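Local coordinates for protein ribonucleoside-diphosphate reductase subunit beta (Streptococcus sanguinis, PDB 4N83) that probably supplies deoxyribonucleotides for DNA synthesis, as the dimetal-carrying beta subunit of a class Ib ribonucleotide reductase, at residues K19-K24 with E191-T196. Residues are numbered along the deposited sequence; the frame is centred on the assembly and turned at random.
Sequences KSTWEK and ESVHGT. With MN (manganese (II) ion), chain I; MN (manganese (II) ion), chain J.
Thr21 and Val193 mark the closest backbone approach, their CA atoms 7.7 Å apart, where a turn of helix 16-27 passes a turn of helix 178-206 in roughly the opposite direction. The contact is small, 117 Å² in all, and made by side chains. The CB of Val193 points toward the other helix, and its two methyls have different neighbours. CG1, anti to the backbone N (chi1 179°), reaches Thr21, whose CG2 lies 4.3 Å from it. Thr21 presents that methyl while its hydroxyl turns back to the carbonyl of Ile17. The other methyl, CG2, meets Lys24 CD at 4.0 Å; an extended chi1 (179°) and a bend at chi2 bring the lysine CG and CD obliquely across it, and chi3 turns the remaining chain. Leu25 and Gln28 extend this cover around Val193. In this ferritin-like, all-helical small subunit, helix 178-206 carries ligands of the dimanganese site, and the short N-terminal helix 16-27 packs against its outside. On the other side Glu191 bridges the ions, OE1 binding one manganese at 2.4 Å and OE2 the second at 2.2 Å. Glu97 and Glu157 belong to both metal sites; Asp66 and His100 complete the second. His194 belongs to the first, but its ND1, 3.0 Å from that ion, is too far for a clear bond. ND1 also lies 3.1 Å from Glu191 OE1 in hydrogen-bonding geometry, a role that competes with metal binding for the same nitrogen. OE1 lies in the imidazole plane, while ND1 approaches from above the carboxylate, 62° out of its plane. Leu25 also touches His194, as do Ile93 and Glu97 of helix 84-111.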
ATOM      1  N   LYS A  19      -2.575 -15.051  -6.348  1.00 61.71           N
ATOM      2  CA  LYS A  19      -2.821 -14.581  -7.715  1.00 60.97           C
ATOM      3  C   LYS A  19      -4.154 -13.851  -7.826  1.00 59.91           C
ATOM      4  O   LYS A  19      -4.200 -12.676  -8.192  1.00 59.86           O
ATOM      5  CB  LYS A  19      -2.835 -15.754  -8.704  1.00 61.28           C
ATOM      6  CG  LYS A  19      -1.491 -16.116  -9.309  1.00 62.15           C
ATOM      7  CD  LYS A  19      -1.665 -17.187 -10.378  1.00 62.52           C
ATOM      8  CE  LYS A  19      -0.588 -17.123 -11.449  1.00 63.55           C
ATOM      9  NZ  LYS A  19      -1.079 -17.683 -12.739  1.00 63.97           N
ATOM     10  N   SER A  20      -5.231 -14.562  -7.500  1.00 58.76           N
ATOM     11  CA  SER A  20      -6.587 -14.062  -7.714  1.00 58.06           C
ATOM     12  C   SER A  20      -6.942 -12.875  -6.820  1.00 57.43           C
ATOM     13  O   SER A  20      -7.634 -11.956  -7.259  1.00 56.92           O
ATOM     14  CB  SER A  20      -7.609 -15.187  -7.518  1.00 58.15           C
ATOM     15  OG  SER A  20      -7.447 -15.818  -6.263  1.00 58.49           O
ATOM     16  N   THR A  21      -6.472 -12.894  -5.575  1.00 57.52           N
ATOM     17  CA  THR A  21      -6.768 -11.815  -4.629  1.00 57.56           C
ATOM     18  C   THR A  21      -6.055 -10.521  -5.014  1.00 57.36           C
ATOM     19  O   THR A  21      -6.605  -9.432  -4.846  1.00 56.79           O
ATOM     20  CB  THR A  21      -6.386 -12.192  -3.186  1.00 57.93           C
ATOM     21  OG1 THR A  21      -6.906 -13.490  -2.872  1.00 57.55           O
ATOM     22  CG2 THR A  21      -6.950 -11.167  -2.204  1.00 58.30           C
ATOM     23  N   TRP A  22      -4.831 -10.646  -5.518  1.00 57.75           N
ATOM     24  CA  TRP A  22      -4.105  -9.502  -6.061  1.00 58.74           C
ATOM     25  C   TRP A  22      -4.835  -8.947  -7.284  1.00 58.68           C
ATOM     26  O   TRP A  22      -5.091  -7.746  -7.366  1.00 58.56           O
ATOM     27  CB  TRP A  22      -2.674  -9.902  -6.431  1.00 59.38           C
ATOM     28  CG  TRP A  22      -1.901  -8.821  -7.126  1.00 59.97           C
ATOM     29  CD1 TRP A  22      -1.846  -8.591  -8.469  1.00 60.07           C
ATOM     30  CD2 TRP A  22      -1.068  -7.828  -6.516  1.00 60.94           C
ATOM     31  NE1 TRP A  22      -1.033  -7.516  -8.734  1.00 60.57           N
ATOM     32  CE2 TRP A  22      -0.541  -7.030  -7.553  1.00 60.99           C
ATOM     33  CE3 TRP A  22      -0.715  -7.533  -5.194  1.00 61.58           C
ATOM     34  CZ2 TRP A  22       0.317  -5.957  -7.310  1.00 61.74           C
ATOM     35  CZ3 TRP A  22       0.140  -6.465  -4.954  1.00 62.00           C
ATOM     36  CH2 TRP A  22       0.646  -5.693  -6.008  1.00 62.19           C
ATOM     37  N   GLU A  23      -5.165  -9.832  -8.223  1.00 58.91           N
ATOM     38  CA  GLU A  23      -5.899  -9.454  -9.429  1.00 59.43           C
ATOM     39  C   GLU A  23      -7.169  -8.679  -9.097  1.00 59.64           C
ATOM     40  O   GLU A  23      -7.356  -7.556  -9.563  1.00 59.54           O
ATOM     41  CB  GLU A  23      -6.267 -10.694 -10.249  1.00 59.89           C
ATOM     42  CG  GLU A  23      -5.123 -11.259 -11.078  1.00 60.65           C
ATOM     43  CD  GLU A  23      -5.505 -12.520 -11.838  1.00 60.99           C
ATOM     44  OE1 GLU A  23      -6.515 -13.166 -11.475  1.00 60.53           O
ATOM     45  OE2 GLU A  23      -4.785 -12.869 -12.799  1.00 61.39           O
ATOM     46  N   LYS A  24      -8.024  -9.286  -8.279  1.00 60.13           N
ATOM     47  CA  LYS A  24      -9.323  -8.707  -7.939  1.00 60.86           C
ATOM     48  C   LYS A  24      -9.201  -7.336  -7.283  1.00 61.57           C
ATOM     49  O   LYS A  24      -9.896  -6.399  -7.670  1.00 61.38           O
ATOM     50  CB  LYS A  24     -10.109  -9.653  -7.026  1.00 61.42           C
ATOM     51  CG  LYS A  24     -11.470  -9.117  -6.601  1.00 62.05           C
ATOM     52  CD  LYS A  24     -12.509 -10.220  -6.477  1.00 62.43           C
ATOM     53  CE  LYS A  24     -13.051 -10.623  -7.841  1.00 62.73           C
ATOM     54  NZ  LYS A  24     -14.127 -11.646  -7.738  1.00 63.12           N
ATOM     55  N   GLU A 191     -13.775  -4.376   1.186  1.00 70.48           N
ATOM     56  CA  GLU A 191     -13.762  -5.043   2.489  1.00 70.91           C
ATOM     57  C   GLU A 191     -14.401  -6.430   2.452  1.00 70.70           C
ATOM     58  O   GLU A 191     -14.062  -7.290   3.265  1.00 71.32           O
ATOM     59  CB  GLU A 191     -14.436  -4.175   3.561  1.00 71.47           C
ATOM     60  CG  GLU A 191     -13.698  -2.880   3.886  1.00 71.81           C
ATOM     61  CD  GLU A 191     -12.257  -3.093   4.324  1.00 72.14           C
ATOM     62  OE1 GLU A 191     -11.913  -4.207   4.772  1.00 72.31           O
ATOM     63  OE2 GLU A 191     -11.455  -2.142   4.215  1.00 71.26           O
ATOM     64  N   SER A 192     -15.317  -6.649   1.512  1.00 70.45           N
ATOM     65  CA  SER A 192     -15.886  -7.978   1.296  1.00 70.16           C
ATOM     66  C   SER A 192     -14.801  -8.968   0.866  1.00 69.17           C
ATOM     67  O   SER A 192     -14.806 -10.125   1.289  1.00 68.46           O
ATOM     68  CB  SER A 192     -16.998  -7.923   0.244  1.00 69.83           C
ATOM     69  OG  SER A 192     -17.593  -9.195   0.062  1.00 69.98           O
ATOM     70  N   VAL A 193     -13.869  -8.497   0.038  1.00 68.85           N
ATOM     71  CA  VAL A 193     -12.755  -9.318  -0.443  1.00 68.78           C
ATOM     72  C   VAL A 193     -11.655  -9.457   0.615  1.00 69.47           C
ATOM     73  O   VAL A 193     -11.006 -10.504   0.702  1.00 69.87           O
ATOM     74  CB  VAL A 193     -12.150  -8.741  -1.746  1.00 68.12           C
ATOM     75  CG1 VAL A 193     -10.973  -9.588  -2.221  1.00 67.65           C
ATOM     76  CG2 VAL A 193     -13.211  -8.657  -2.836  1.00 67.77           C
ATOM     77  N   HIS A 194     -11.440  -8.408   1.410  1.00 70.01           N
ATOM     78  CA  HIS A 194     -10.451  -8.450   2.495  1.00 70.49           C
ATOM     79  C   HIS A 194     -10.817  -9.502   3.536  1.00 70.94           C
ATOM     80  O   HIS A 194      -9.975 -10.310   3.934  1.00 70.71           O
ATOM     81  CB  HIS A 194     -10.313  -7.085   3.180  1.00 70.70           C
ATOM     82  CG  HIS A 194      -9.660  -6.043   2.327  1.00 69.81           C
ATOM     83  ND1 HIS A 194      -9.897  -4.695   2.487  1.00 69.81           N
ATOM     84  CD2 HIS A 194      -8.788  -6.151   1.298  1.00 68.85           C
ATOM     85  CE1 HIS A 194      -9.192  -4.016   1.600  1.00 69.25           C
ATOM     86  NE2 HIS A 194      -8.510  -4.876   0.866  1.00 68.98           N
ATOM     87  N   GLY A 195     -12.074  -9.479   3.973  1.00 71.37           N
ATOM     88  CA  GLY A 195     -12.583 -10.461   4.925  1.00 72.59           C
ATOM     89  C   GLY A 195     -12.410 -11.888   4.437  1.00 72.46           C
ATOM     90  O   GLY A 195     -11.980 -12.759   5.195  1.00 73.77           O
ATOM     91  N   THR A 196     -12.732 -12.118   3.166  1.00 71.42           N
ATOM     92  CA  THR A 196     -12.593 -13.440   2.555  1.00 71.02           C
ATOM     93  C   THR A 196     -11.136 -13.903   2.523  1.00 70.97           C
ATOM     94  O   THR A 196     -10.845 -15.060   2.834  1.00 70.76           O
ATOM     95  CB  THR A 196     -13.150 -13.449   1.118  1.00 70.14           C
ATOM     96  OG1 THR A 196     -14.493 -12.953   1.123  1.00 70.27           O
ATOM     97  CG2 THR A 196     -13.136 -14.858   0.532  1.00 69.90           C
TER
HETATM   98 MN    MN I 401      -9.632  -4.704   5.454  1.00 72.78          MN
HETATM   99 MN    MN J 402     -11.545  -0.375   5.524  1.00 91.37          MN